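PDB 4LD1: uncharacterized protein from Danio rerio, which probably binds tubulin and acts in centriole assembly and elongation, this chain being its C-terminal G-box domain of the TCP10 family. Local coordinates for residues A[48-51]-A[52-56]; A[147-150]-A[151-155]. All coordinates share one frame; numbering follows the deposited sequence. Where two conformers were deposited one is given.

Contact 1. Residues A[48-51]-A[52-56]; sequences HTMP and DQRVI
His48 and Ile56 form an antiparallel hydrogen-bonded pair, His48 N to Ile56 O at 2.8 Å and Ile56 N to His48 O at 2.7 Å, where the chain folds back as a beta hairpin between strands 46-49 and 55-59. Thr49 and Val55 follow as a non-hydrogen-bonded pair, running alongside each other. Met50 N binds Arg54 O, and a type I turn from Met50 to Gln53 is closed by Gln53 N on Met50 O. Gln53, with positive phi (83°), takes the bulge position, giving the type I turn plus G1 beta bulge of a 3:5 hairpin. On the other face from Thr49 and Val55, Met50 packs against Arg54 and Ile56: its CG sits over the centre of the guanidinium, and Ile56 CD1 meets that same Met50 CG at 3.7 Å. Ile56 rests on Thr65 and Ile67 of the next strand. Asp52 OD1 accepts from Arg54 N at 3.0 Å, making an Asx turn, as chi1 (66°) swings the carboxylate back over its own backbone. Asp52 OD2 takes Arg54 NH1 in a salt bridge at 3.0 Å, met on the syn side but tilted from the carboxylate plane, the carboxylate lying at the guanidinium edge.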
ATOM      1  N   HIS A  48     -13.445   1.241  17.513  1.00 19.31           N
ATOM      2  CA  HIS A  48     -12.542   1.112  18.633  1.00 19.34           C
ATOM      3  C   HIS A  48     -11.575   2.302  18.684  1.00 19.91           C
ATOM      4  O   HIS A  48     -10.709   2.468  17.827  1.00 21.16           O
ATOM      5  CB  HIS A  48     -11.806  -0.200  18.489  1.00 24.65           C
ATOM      6  CG  HIS A  48     -11.172  -0.685  19.745  1.00 24.99           C
ATOM      7  ND1 HIS A  48     -10.603  -1.934  19.851  1.00 23.92           N
ATOM      8  CD2 HIS A  48     -11.019  -0.098  20.957  1.00 25.50           C
ATOM      9  CE1 HIS A  48     -10.114  -2.090  21.066  1.00 25.35           C
ATOM     10  NE2 HIS A  48     -10.359  -0.992  21.758  1.00 24.65           N
ATOM     11  N   THR A  49     -11.770   3.141  19.693  1.00 20.35           N
ATOM     12  CA  THR A  49     -10.981   4.324  19.924  1.00 19.63           C
ATOM     13  C   THR A  49      -9.977   4.009  21.017  1.00 20.24           C
ATOM     14  O   THR A  49     -10.356   3.532  22.100  1.00 21.34           O
ATOM     15  CB  THR A  49     -11.851   5.525  20.320  1.00 24.80           C
ATOM     16  OG1 THR A  49     -12.814   5.795  19.291  1.00 27.39           O
ATOM     17  CG2 THR A  49     -11.002   6.742  20.543  1.00 28.10           C
ATOM     18  N   MET A  50      -8.699   4.254  20.707  1.00 21.89           N
ATOM     19  CA  MET A  50      -7.595   3.900  21.587  1.00 23.70           C
ATOM     20  C   MET A  50      -7.042   5.131  22.327  1.00 23.21           C
ATOM     21  O   MET A  50      -7.325   6.270  21.952  1.00 24.80           O
ATOM     22  CB  MET A  50      -6.483   3.246  20.776  1.00 22.15           C
ATOM     23  CG  MET A  50      -6.891   1.999  20.004  1.00 23.98           C
ATOM     24  SD  MET A  50      -7.459   0.700  21.112  1.00 35.80           S
ATOM     25  CE  MET A  50      -6.684  -0.740  20.402  1.00 46.18           C
ATOM     26  N   PRO A  51      -6.271   4.910  23.397  1.00 25.35           N
ATOM     27  CA  PRO A  51      -5.731   6.060  24.144  1.00 26.35           C
ATOM     28  C   PRO A  51      -4.803   6.961  23.335  1.00 28.64           C
ATOM     29  O   PRO A  51      -4.710   8.161  23.640  1.00 33.32           O
ATOM     30  CB  PRO A  51      -4.956   5.398  25.281  1.00 32.39           C
ATOM     31  CG  PRO A  51      -5.702   4.120  25.533  1.00 31.42           C
ATOM     32  CD  PRO A  51      -6.092   3.648  24.134  1.00 26.74           C
ATOM     33  N   ASP A  52      -4.125   6.394  22.338  1.00 26.07           N
ATOM     34  CA  ASP A  52      -3.228   7.153  21.471  1.00 27.42           C
ATOM     35  C   ASP A  52      -3.986   7.925  20.394  1.00 27.09           C
ATOM     36  O   ASP A  52      -3.377   8.580  19.538  1.00 27.74           O
ATOM     37  CB  ASP A  52      -2.136   6.253  20.874  1.00 28.68           C
ATOM     38  CG  ASP A  52      -2.675   5.185  19.919  1.00 27.05           C
ATOM     39  OD1 ASP A  52      -3.857   5.257  19.518  1.00 25.18           O
ATOM     40  OD2 ASP A  52      -1.884   4.286  19.544  1.00 25.65           O
ATOM     41  N   GLN A  53      -5.313   7.833  20.460  1.00 24.85           N
ATOM     42  CA  GLN A  53      -6.243   8.614  19.646  1.00 29.22           C
ATOM     43  C   GLN A  53      -6.467   8.011  18.269  1.00 27.24           C
ATOM     44  O   GLN A  53      -7.223   8.560  17.460  1.00 31.03           O
ATOM     45  CB  GLN A  53      -5.821  10.086  19.546  1.00 32.54           C
ATOM     46  CG  GLN A  53      -5.640  10.752  20.900  1.00 42.32           C
ATOM     47  CD  GLN A  53      -6.890  10.666  21.759  1.00 62.51           C
ATOM     48  OE1 GLN A  53      -6.842  10.198  22.897  1.00 73.40           O
ATOM     49  NE2 GLN A  53      -8.016  11.113  21.214  1.00 69.23           N
ATOM     50  N   ARG A  54      -5.829   6.884  17.991  1.00 21.38           N
ATOM     51  CA  ARG A  54      -6.159   6.186  16.760  1.00 24.11           C
ATOM     52  C   ARG A  54      -7.554   5.585  16.904  1.00 21.78           C
ATOM     53  O   ARG A  54      -8.007   5.254  18.009  1.00 22.24           O
ATOM     54  CB  ARG A  54      -5.085   5.146  16.363  1.00 25.34           C
ATOM     55  CG  ARG A  54      -5.192   3.767  16.973  1.00 24.29           C
ATOM     56  CD  ARG A  54      -3.937   2.930  16.549  1.00 20.89           C
ATOM     57  NE  ARG A  54      -4.115   1.517  16.910  1.00 25.26           N
ATOM     58  CZ  ARG A  54      -3.814   0.988  18.096  1.00 23.23           C
ATOM     59  NH1 ARG A  54      -3.305   1.730  19.082  1.00 22.92           N
ATOM     60  NH2 ARG A  54      -4.022  -0.295  18.297  1.00 24.49           N
ATOM     61  N   VAL A  55      -8.254   5.511  15.784  1.00 20.41           N
ATOM     62  CA  VAL A  55      -9.589   4.945  15.730  1.00 20.51           C
ATOM     63  C   VAL A  55      -9.587   3.808  14.722  1.00 18.12           C
ATOM     64  O   VAL A  55      -9.148   3.981  13.572  1.00 20.20           O
ATOM     65  CB  VAL A  55     -10.656   5.966  15.312  1.00 24.26           C
ATOM     66  CG1 VAL A  55     -12.052   5.310  15.365  1.00 28.98           C
ATOM     67  CG2 VAL A  55     -10.632   7.189  16.223  1.00 26.38           C
ATOM     68  N   ILE A  56     -10.064   2.655  15.174  1.00 18.98           N
ATOM     69  CA  ILE A  56     -10.158   1.469  14.353  1.00 17.63           C
ATOM     70  C   ILE A  56     -11.642   1.220  14.031  1.00 19.55           C
ATOM     71  O   ILE A  56     -12.498   1.148  14.930  1.00 21.52           O
ATOM     72  CB  ILE A  56      -9.552   0.245  15.070  1.00 18.93           C
ATOM     73  CG1 ILE A  56      -8.114   0.521  15.531  1.00 20.99           C
ATOM     74  CG2 ILE A  56      -9.593  -0.978  14.189  1.00 20.40           C
ATOM     75  CD1 ILE A  56      -7.838   0.084  16.939  1.00 22.31           C
TER

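Contact 2. Residues A[147-150]-A[151-155]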
ATOM      1  N   ARG A 147      18.317  -1.486 -22.998  1.00 21.77           N
ATOM      2  CA  ARG A 147      18.605  -2.495 -21.992  1.00 23.24           C
ATOM      3  C   ARG A 147      20.099  -2.736 -21.828  1.00 22.82           C
ATOM      4  O   ARG A 147      20.852  -2.776 -22.816  1.00 24.11           O
ATOM      5  CB  ARG A 147      17.906  -3.797 -22.371  1.00 22.99           C
ATOM      6  CG  ARG A 147      18.103  -4.930 -21.396  1.00 27.48           C
ATOM      7  CD  ARG A 147      17.162  -6.065 -21.736  1.00 29.54           C
ATOM      8  NE  ARG A 147      17.275  -7.197 -20.827  1.00 37.64           N
ATOM      9  CZ  ARG A 147      16.350  -8.139 -20.700  1.00 50.30           C
ATOM     10  NH1 ARG A 147      15.247  -8.084 -21.431  1.00 53.29           N
ATOM     11  NH2 ARG A 147      16.522  -9.139 -19.845  1.00 60.74           N
ATOM     12  N   GLU A 148      20.503  -2.871 -20.563  1.00 21.27           N
ATOM     13  CA  GLU A 148      21.841  -3.292 -20.159  1.00 23.69           C
ATOM     14  C   GLU A 148      21.945  -4.803 -20.117  1.00 23.16           C
ATOM     15  O   GLU A 148      20.992  -5.480 -19.704  1.00 23.51           O
ATOM     16  CB  GLU A 148      22.123  -2.812 -18.735  1.00 28.77           C
ATOM     17  CG  GLU A 148      21.863  -1.371 -18.480  1.00 31.91           C
ATOM     18  CD  GLU A 148      22.021  -0.994 -17.013  1.00 33.19           C
ATOM     19  OE1 GLU A 148      21.559  -1.734 -16.080  1.00 29.49           O
ATOM     20  OE2 GLU A 148      22.609   0.074 -16.789  1.00 42.24           O
ATOM     21  N   TYR A 149      23.113  -5.323 -20.489  1.00 22.27           N
ATOM     22  CA  TYR A 149      23.362  -6.751 -20.481  1.00 23.90           C
ATOM     23  C   TYR A 149      24.586  -7.044 -19.623  1.00 20.78           C
ATOM     24  O   TYR A 149      25.470  -6.183 -19.472  1.00 22.74           O
ATOM     25  CB  TYR A 149      23.592  -7.219 -21.920  1.00 25.12           C
ATOM     26  CG  TYR A 149      22.326  -7.159 -22.723  1.00 25.73           C
ATOM     27  CD1 TYR A 149      21.910  -5.974 -23.302  1.00 26.01           C
ATOM     28  CD2 TYR A 149      21.521  -8.274 -22.865  1.00 29.45           C
ATOM     29  CE1 TYR A 149      20.747  -5.906 -24.019  1.00 28.10           C
ATOM     30  CE2 TYR A 149      20.345  -8.214 -23.591  1.00 30.66           C
ATOM     31  CZ  TYR A 149      19.969  -7.026 -24.163  1.00 29.79           C
ATOM     32  OH  TYR A 149      18.801  -6.945 -24.885  1.00 37.05           O
ATOM     33  N   PRO A 150      24.670  -8.264 -19.075  1.00 24.28           N
ATOM     34  CA  PRO A 150      25.770  -8.560 -18.150  1.00 24.58           C
ATOM     35  C   PRO A 150      27.144  -8.637 -18.807  1.00 24.87           C
ATOM     36  O   PRO A 150      28.146  -8.581 -18.086  1.00 29.82           O
ATOM     37  CB  PRO A 150      25.363  -9.908 -17.537  1.00 27.35           C
ATOM     38  CG  PRO A 150      24.479 -10.536 -18.569  1.00 26.45           C
ATOM     39  CD  PRO A 150      23.722  -9.391 -19.184  1.00 23.90           C
ATOM     40  N   ASP A 151      27.200  -8.746 -20.130  1.00 25.12           N
ATOM     41  CA  ASP A 151      28.470  -8.730 -20.844  1.00 26.19           C
ATOM     42  C   ASP A 151      28.976  -7.297 -21.031  1.00 30.84           C
ATOM     43  O   ASP A 151      30.010  -7.084 -21.660  1.00 30.22           O
ATOM     44  CB  ASP A 151      28.365  -9.473 -22.189  1.00 28.62           C
ATOM     45  CG  ASP A 151      27.494  -8.753 -23.221  1.00 30.63           C
ATOM     46  OD1 ASP A 151      26.888  -7.709 -22.907  1.00 27.89           O
ATOM     47  OD2 ASP A 151      27.416  -9.252 -24.369  1.00 35.82           O
ATOM     48  N   GLY A 152      28.241  -6.324 -20.489  1.00 23.95           N
ATOM     49  CA  GLY A 152      28.678  -4.943 -20.471  1.00 26.46           C
ATOM     50  C   GLY A 152      28.151  -4.122 -21.639  1.00 27.66           C
ATOM     51  O   GLY A 152      28.365  -2.911 -21.704  1.00 29.02           O
ATOM     52  N   THR A 153      27.477  -4.774 -22.575  1.00 23.33           N
ATOM     53  CA  THR A 153      26.860  -4.055 -23.668  1.00 25.25           C
ATOM     54  C   THR A 153      25.548  -3.393 -23.222  1.00 21.94           C
ATOM     55  O   THR A 153      24.914  -3.774 -22.226  1.00 24.05           O
ATOM     56  CB  THR A 153      26.572  -4.954 -24.887  1.00 27.00           C
ATOM     57  OG1 THR A 153      25.658  -5.999 -24.531  1.00 27.73           O
ATOM     58  CG2 THR A 153      27.872  -5.551 -25.455  1.00 32.40           C
ATOM     59  N   VAL A 154      25.168  -2.387 -23.996  1.00 24.01           N
ATOM     60  CA  VAL A 154      23.895  -1.712 -23.890  1.00 22.21           C
ATOM     61  C   VAL A 154      23.292  -1.686 -25.281  1.00 23.03           C
ATOM     62  O   VAL A 154      23.932  -1.246 -26.240  1.00 24.98           O
ATOM     63  CB  VAL A 154      24.052  -0.290 -23.361  1.00 24.56           C
ATOM     64  CG1 VAL A 154      22.719   0.403 -23.301  1.00 25.85           C
ATOM     65  CG2 VAL A 154      24.681  -0.315 -21.970  1.00 26.53           C
ATOM     66  N   LYS A 155      22.065  -2.177 -25.390  0.53 22.81           N
ATOM     67  CA  LYS A 155      21.338  -2.244 -26.645  0.53 24.37           C
ATOM     68  C   LYS A 155      20.121  -1.332 -26.620  0.53 21.41           C
ATOM     69  O   LYS A 155      19.324  -1.373 -25.678  0.53 23.23           O
ATOM     70  CB  LYS A 155      20.903  -3.683 -26.947  0.53 25.30           C
ATOM     71  CG  LYS A 155      22.061  -4.683 -27.075  0.53 37.53           C
ATOM     72  CD  LYS A 155      21.606  -6.019 -27.654  0.53 50.07           C
ATOM     73  CE  LYS A 155      22.777  -6.970 -27.896  0.53 56.72           C
ATOM     74  NZ  LYS A 155      23.565  -7.254 -26.661  0.53 60.76           N
TER
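Tyr149 and Lys155 lie roughly perpendicular, the lysine chain passing over the CE1 rim of the phenol ring to bring its ammonium above one face. Lys155 CG comes to 3.5 Å from Tyr149 CE1, and its CD lies near CE1 and CZ. In one of the two conformers of Lys155, a final bend at chi4 (58°) folds the ammonium back over the ring instead of letting it lead away. In that conformer NZ stands 4.0 Å from the Tyr149 ring centroid, 13° off the normal, in a cation-pi contact displaced slightly toward the rim, and also makes a weak bond to Thr153 OG1. The ring is met at its edge too, by Thr153 O near its plane, while Thr153 OG1 touches Tyr149 CB at 3.5 Å. Thr153 OG1 donates to the syn lone pair of Asp151 OD1 at 2.7 Å. Thr153 N reaches Asp151 OD1 at 3.0 Å from above the carboxylate plane, which makes an Asx turn, so this oxygen is gripped by two bonds from Thr153. In the backbone, Arg147 and Lys155 exchange two N-H...O bonds, Tyr149 N binds Thr153 O, and Gly152 N closes on Tyr149 O at 3.0 Å. Gly152 takes phi 94°, the left-handed region that the bulge position requires. On the other face, Glu148 and Val154 form the non-hydrogen-bonded pair, and Glu148 OE1 is bound by Arg137 N of the neighbouring strand. The whole is a 3:5 hairpin with a type I turn plus G1 beta bulge, Gly152 at the bulge, joining strands 144-148 and 154-158 of the G-box domain.

Contact 1 closes before contact 2 opens along the chain, and their centres lie 53 Å apart, on opposite sides of the chain's centre; the nearest atoms are about 42 Å apart. Both are hairpin turns of the same antiparallel succession of strands, in which each strand pairs with its neighbours in sequence. Nine strands, from 64-68 to 137-140, separate the second strand of contact 1 from the first of contact 2. An odd number of strands between them places the two turns at opposite ends of the strands. Short hairpins of one kind thus recur along an elongated, helix-free domain, consistent with a structural, protein-binding role in centriole architecture.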